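Local coordinates for protein endoglycosidase (Bacteroides thetaiotaomicron, PDB 6Q64) that probably hydrolyses O-glycosidic bonds as a family 18 glycoside hydrolase linked to the breakdown of complex N-glycans, at residues L39-L42 with I43-Q46; D50-P53 with T54-E57. The protein carries 1 engineered substitution. One frame throughout, in Å; residues are numbered along the deposited sequence.

Contact 1 (L39-L42 with I43-Q46)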
ATOM      1  N   LEU A  39       3.618 -17.937 -28.487  1.00114.66           N
ATOM      2  CA  LEU A  39       2.136 -17.713 -28.603  1.00111.89           C
ATOM      3  C   LEU A  39       1.419 -18.221 -27.345  1.00106.15           C
ATOM      4  O   LEU A  39       0.780 -19.288 -27.367  1.00100.45           O
ATOM      5  CB  LEU A  39       1.638 -18.409 -29.868  1.00122.69           C
ATOM      6  CG  LEU A  39       2.453 -18.096 -31.125  1.00129.37           C
ATOM      7  CD1 LEU A  39       1.807 -18.745 -32.362  1.00128.29           C
ATOM      8  CD2 LEU A  39       2.663 -16.576 -31.282  1.00119.72           C
ATOM      9  N   ILE A  40       1.528 -17.439 -26.276  1.00105.50           N
ATOM     10  CA  ILE A  40       1.109 -17.813 -24.897  1.00104.50           C
ATOM     11  C   ILE A  40       0.174 -16.718 -24.399  1.00 94.49           C
ATOM     12  O   ILE A  40       0.504 -15.554 -24.575  1.00 88.76           O
ATOM     13  CB  ILE A  40       2.374 -18.004 -24.023  1.00107.80           C
ATOM     14  CG1 ILE A  40       3.156 -19.267 -24.426  1.00115.10           C
ATOM     15  CG2 ILE A  40       2.009 -18.039 -22.552  1.00103.89           C
ATOM     16  CD1 ILE A  40       4.383 -19.033 -25.297  1.00117.42           C
ATOM     17  N   PRO A  41      -1.035 -17.021 -23.857  1.00 90.17           N
ATOM     18  CA  PRO A  41      -1.933 -15.987 -23.335  1.00 86.97           C
ATOM     19  C   PRO A  41      -1.334 -15.425 -22.035  1.00 83.28           C
ATOM     20  O   PRO A  41      -0.395 -15.965 -21.550  1.00 82.80           O
ATOM     21  CB  PRO A  41      -3.277 -16.716 -23.141  1.00 85.01           C
ATOM     22  CG  PRO A  41      -2.848 -18.101 -22.810  1.00 90.50           C
ATOM     23  CD  PRO A  41      -1.633 -18.349 -23.703  1.00 92.37           C
ATOM     24  N   LEU A  42      -1.861 -14.334 -21.500  1.00 79.79           N
ATOM     25  CA  LEU A  42      -1.132 -13.631 -20.416  1.00 80.41           C
ATOM     26  C   LEU A  42      -1.162 -14.519 -19.184  1.00 85.31           C
ATOM     27  O   LEU A  42      -0.084 -14.767 -18.612  1.00 92.06           O
ATOM     28  CB  LEU A  42      -1.721 -12.246 -20.122  1.00 74.61           C
ATOM     29  CG  LEU A  42      -1.473 -11.222 -21.219  1.00 73.24           C
ATOM     30  CD1 LEU A  42      -2.195  -9.931 -20.909  1.00 72.03           C
ATOM     31  CD2 LEU A  42       0.011 -10.995 -21.443  1.00 73.87           C
ATOM     32  N   ILE A  43      -2.336 -15.011 -18.807  1.00 85.61           N
ATOM     33  CA  ILE A  43      -2.439 -15.737 -17.518  1.00 86.48           C
ATOM     34  C   ILE A  43      -1.428 -16.899 -17.518  1.00 87.31           C
ATOM     35  O   ILE A  43      -1.084 -17.329 -16.433  1.00 86.10           O
ATOM     36  CB  ILE A  43      -3.882 -16.181 -17.245  1.00 88.24           C
ATOM     37  CG1 ILE A  43      -4.035 -16.644 -15.794  1.00 89.65           C
ATOM     38  CG2 ILE A  43      -4.307 -17.241 -18.239  1.00 88.08           C
ATOM     39  CD1 ILE A  43      -5.465 -16.747 -15.348  1.00 91.80           C
ATOM     40  N   GLU A  44      -0.916 -17.342 -18.670  1.00 88.07           N
ATOM     41  CA  GLU A  44       0.050 -18.482 -18.757  1.00 94.79           C
ATOM     42  C   GLU A  44       1.504 -17.966 -18.839  1.00 93.90           C
ATOM     43  O   GLU A  44       2.433 -18.777 -18.680  1.00 98.28           O
ATOM     44  CB  GLU A  44      -0.260 -19.395 -19.963  1.00 96.57           C
ATOM     45  CG  GLU A  44      -1.484 -20.300 -19.807  1.00 99.15           C
ATOM     46  CD  GLU A  44      -1.824 -21.217 -20.990  1.00103.59           C
ATOM     47  OE1 GLU A  44      -0.924 -21.607 -21.757  1.00107.57           O
ATOM     48  OE2 GLU A  44      -2.999 -21.547 -21.158  1.00109.68           O
ATOM     49  N   ALA A  45       1.731 -16.682 -19.111  1.00 93.17           N
ATOM     50  CA  ALA A  45       3.080 -16.134 -19.427  1.00 95.20           C
ATOM     51  C   ALA A  45       3.866 -15.846 -18.131  1.00 93.88           C
ATOM     52  O   ALA A  45       3.246 -15.462 -17.143  1.00 83.10           O
ATOM     53  CB  ALA A  45       2.926 -14.900 -20.290  1.00 93.53           C
ATOM     54  N   GLN A  46       5.189 -16.055 -18.133  1.00 98.68           N
ATOM     55  CA  GLN A  46       6.038 -16.033 -16.905  1.00 98.05           C
ATOM     56  C   GLN A  46       7.163 -15.005 -16.998  1.00 94.68           C
ATOM     57  O   GLN A  46       7.628 -14.569 -15.941  1.00 96.91           O
ATOM     58  CB  GLN A  46       6.659 -17.411 -16.663  1.00100.78           C
ATOM     59  CG  GLN A  46       5.631 -18.537 -16.620  1.00102.56           C
ATOM     60  CD  GLN A  46       4.485 -18.296 -15.662  1.00100.42           C
ATOM     61  OE1 GLN A  46       4.561 -17.494 -14.732  1.00104.28           O
ATOM     62  NE2 GLN A  46       3.383 -18.985 -15.892  1.00 95.40           N
TER

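Contact 2 (D50-P53 with T54-E57)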
ATOM      1  N   ASP A  50       8.113 -14.992 -23.126  1.00103.84           N
ATOM      2  CA  ASP A  50       6.815 -15.611 -23.532  1.00102.78           C
ATOM      3  C   ASP A  50       5.914 -14.661 -24.362  1.00101.01           C
ATOM      4  O   ASP A  50       4.820 -15.125 -24.831  1.00106.03           O
ATOM      5  CB  ASP A  50       6.059 -16.118 -22.301  1.00100.79           C
ATOM      6  CG  ASP A  50       6.737 -17.268 -21.577  1.00104.42           C
ATOM      7  OD1 ASP A  50       7.086 -18.284 -22.227  1.00102.71           O
ATOM      8  OD2 ASP A  50       6.891 -17.147 -20.356  1.00109.69           O
ATOM      9  N   LEU A  51       6.330 -13.410 -24.597  1.00 96.97           N
ATOM     10  CA  LEU A  51       5.513 -12.351 -25.257  1.00 91.45           C
ATOM     11  C   LEU A  51       6.046 -12.049 -26.654  1.00 85.89           C
ATOM     12  O   LEU A  51       7.232 -12.161 -26.874  1.00 83.81           O
ATOM     13  CB  LEU A  51       5.603 -11.068 -24.424  1.00 93.20           C
ATOM     14  CG  LEU A  51       5.202 -11.146 -22.949  1.00 93.64           C
ATOM     15  CD1 LEU A  51       5.506  -9.821 -22.272  1.00 93.90           C
ATOM     16  CD2 LEU A  51       3.726 -11.481 -22.766  1.00 90.73           C
ATOM     17  N   THR A  52       5.206 -11.557 -27.544  1.00 86.43           N
ATOM     18  CA  THR A  52       5.665 -11.028 -28.847  1.00 88.19           C
ATOM     19  C   THR A  52       6.385  -9.710 -28.606  1.00 90.66           C
ATOM     20  O   THR A  52       6.212  -9.052 -27.581  1.00 85.36           O
ATOM     21  CB  THR A  52       4.493 -10.911 -29.823  1.00 89.10           C
ATOM     22  OG1 THR A  52       3.327 -10.387 -29.177  1.00 89.43           O
ATOM     23  CG2 THR A  52       4.148 -12.265 -30.396  1.00 92.83           C
ATOM     24  N   PRO A  53       7.241  -9.277 -29.547  1.00 95.97           N
ATOM     25  CA  PRO A  53       7.633  -7.872 -29.637  1.00 97.43           C
ATOM     26  C   PRO A  53       6.538  -6.851 -29.274  1.00 93.45           C
ATOM     27  O   PRO A  53       6.804  -5.995 -28.456  1.00 96.73           O
ATOM     28  CB  PRO A  53       8.000  -7.779 -31.126  1.00 99.82           C
ATOM     29  CG  PRO A  53       8.671  -9.101 -31.395  1.00100.75           C
ATOM     30  CD  PRO A  53       7.922 -10.108 -30.544  1.00 98.03           C
ATOM     31  N   THR A  54       5.343  -6.917 -29.868  1.00 89.53           N
ATOM     32  CA  THR A  54       4.367  -5.815 -29.670  1.00 85.80           C
ATOM     33  C   THR A  54       3.954  -5.778 -28.195  1.00 83.36           C
ATOM     34  O   THR A  54       3.594  -4.704 -27.718  1.00 85.51           O
ATOM     35  CB  THR A  54       3.171  -5.784 -30.647  1.00 83.39           C
ATOM     36  OG1 THR A  54       2.074  -6.475 -30.060  1.00 81.86           O
ATOM     37  CG2 THR A  54       3.450  -6.299 -32.041  1.00 81.43           C
HETATM   38  N   MSE A  55       4.019  -6.902 -27.460  1.00 81.73           N
HETATM   39  CA  MSE A  55       3.598  -6.885 -26.062  1.00 79.30           C
HETATM   40  C   MSE A  55       4.765  -6.644 -25.114  1.00 80.04           C
HETATM   41  O   MSE A  55       4.567  -6.199 -23.990  1.00 80.61           O
HETATM   42  CB  MSE A  55       2.930  -8.184 -25.623  1.00 79.09           C
HETATM   43  CG  MSE A  55       1.600  -8.434 -26.243  1.00 77.93           C
HETATM   44 SE   MSE A  55       0.268  -7.208 -25.564  1.00 81.72          SE
HETATM   45  CE  MSE A  55       0.288  -6.572 -27.370  1.00 79.22           C
ATOM     46  N   ARG A  56       5.966  -7.003 -25.547  1.00 86.46           N
ATOM     47  CA  ARG A  56       7.174  -6.563 -24.877  1.00 89.88           C
ATOM     48  C   ARG A  56       7.196  -5.025 -24.804  1.00 87.46           C
ATOM     49  O   ARG A  56       7.373  -4.505 -23.680  1.00 86.28           O
ATOM     50  CB  ARG A  56       8.397  -7.121 -25.610  1.00 95.84           C
ATOM     51  CG  ARG A  56       9.084  -8.243 -24.848  1.00103.18           C
ATOM     52  CD  ARG A  56       9.486  -9.436 -25.687  1.00110.17           C
ATOM     53  NE  ARG A  56      10.599  -9.148 -26.575  1.00113.46           N
ATOM     54  CZ  ARG A  56      10.990  -9.945 -27.555  1.00114.33           C
ATOM     55  NH1 ARG A  56      10.361 -11.087 -27.756  1.00113.75           N
ATOM     56  NH2 ARG A  56      12.011  -9.603 -28.323  1.00120.54           N
ATOM     57  N   GLU A  57       7.018  -4.361 -25.953  1.00 84.80           N
ATOM     58  CA  GLU A  57       7.078  -2.894 -26.133  1.00 87.11           C
ATOM     59  C   GLU A  57       5.936  -2.279 -25.326  1.00 83.56           C
ATOM     60  O   GLU A  57       6.172  -1.247 -24.664  1.00 84.02           O
ATOM     61  CB  GLU A  57       7.059  -2.513 -27.625  1.00 96.87           C
ATOM     62  CG  GLU A  57       7.044  -0.994 -27.913  1.00108.78           C
ATOM     63  CD  GLU A  57       8.142  -0.099 -27.301  1.00119.83           C
ATOM     64  OE1 GLU A  57       9.337  -0.262 -27.682  1.00121.50           O
ATOM     65  OE2 GLU A  57       7.813   0.795 -26.452  1.00114.56           O
TER

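Contact 1 (L39-L42 with I43-Q46)
Two overlapping turns shape the chain from Pro41 to Ala45; the second is closed by the hydrogen bond from Ala45 N to Leu42 O at 2.7 Å. The N-H aims fairly straight at the oxygen, with an angle of 160° at the hydrogen, but the donor stands well above the carbonyl plane and so misses the lone pairs. In the first turn, Glu44 N lies 3.2 Å from Pro41 O in a more bent hydrogen bond, whose geometry is doubtful because the modelled position of Glu44 N is less sure.

Carbon contacts add to these bonds. Ile40 has CG2 anti to its backbone N (chi1 -70° for CG1), which sends this methyl toward the second half of the segment, where it meets Glu44 CB at 3.7 Å and Ala45 CB at 4.0 Å. The Ile40 and Glu44 side chains cross roughly at right angles. Glu44, extended beyond CG, carries its carboxylate past the proline ring, and CD comes within 3.8 Å of Pro41 CG.

Lys92 reaches the turns from the same chain, its NZ hydrogen-bonded to the carbonyl oxygens of Ile43 and Ala45. The backbone of this surface segment is thus held by its own amide-carbonyl bonding, and two of its carbonyl oxygens are satisfied by Lys92, while the Glu44 carboxylate meets Pro41 through carbon contacts rather than through a polar bond.

Contact 2 (D50-P53 with T54-E57)
The carbonyl of Thr52 receives Arg56 N, with Thr52 O and Arg56 N 2.9 Å apart, and that of Pro53 receives Glu57 N, with Pro53 O and Glu57 N 3.0 Å apart; together they are the first i to i+4 hydrogen bonds of helix 53-65. Both are nearly straight at the hydrogen (166° and 169°), with each donor lying close to the line of its C=O bond. Thr52 O also takes a weak, more bent bond from Met55 N, so two amides of the opening turn converge on one oxygen. Thr52 occupies the N-cap position, yet its side chain makes no capping bond.

The Arg56 side chain doubles back toward the preceding loop, bent at chi2 and chi3 (chi3 71°). Its NH1 makes a weak hydrogen bond of 3.4 Å to Leu51 O, which sits at the guanidinium edge, near its plane. Pro53 covers part of one face of the same group: its ring lies alongside the arginine and CD approaches NH1 to 3.8 Å.

Packing completes the turn. Selenomethionine Met55 has CB 4.1 Å from Leu51 CB, and its CG lies 3.9 Å from Thr52 OG1, the Met55 and Thr52 side chains running side by side in the same direction. Buried Leu51, in the loop just before the helix, also touches Val124.

Backbone bonding therefore sets the helix start, with proline as its first residue, a position where the lack of an amide hydrogen costs no helical bond. The guanidinium adds a weaker polar link back to the loop.

Overall arrangement
The two contacts follow one another along the chain, contact 1 in the loop at the start of the modelled chain and contact 2 where that loop enters helix 53-65. Their centres are 11 Å apart, and both are surface contacts, with centres about 27 Å (contact 1) and 29 Å (contact 2) from the centre of the chain. They touch directly: Leu42 CD2 packs on Leu51 CD2 at 4.0 Å and Ala45 CB on Asp50 CB at 3.9 Å, while Asp50 OD2 accepts a hydrogen bond from Gln46 N. The turns and the helix start thus form one continuous unit at the start of the modelled chain, which passes through helix 53-65 before strand 72-76, the first strand of the TIM-barrel sheet.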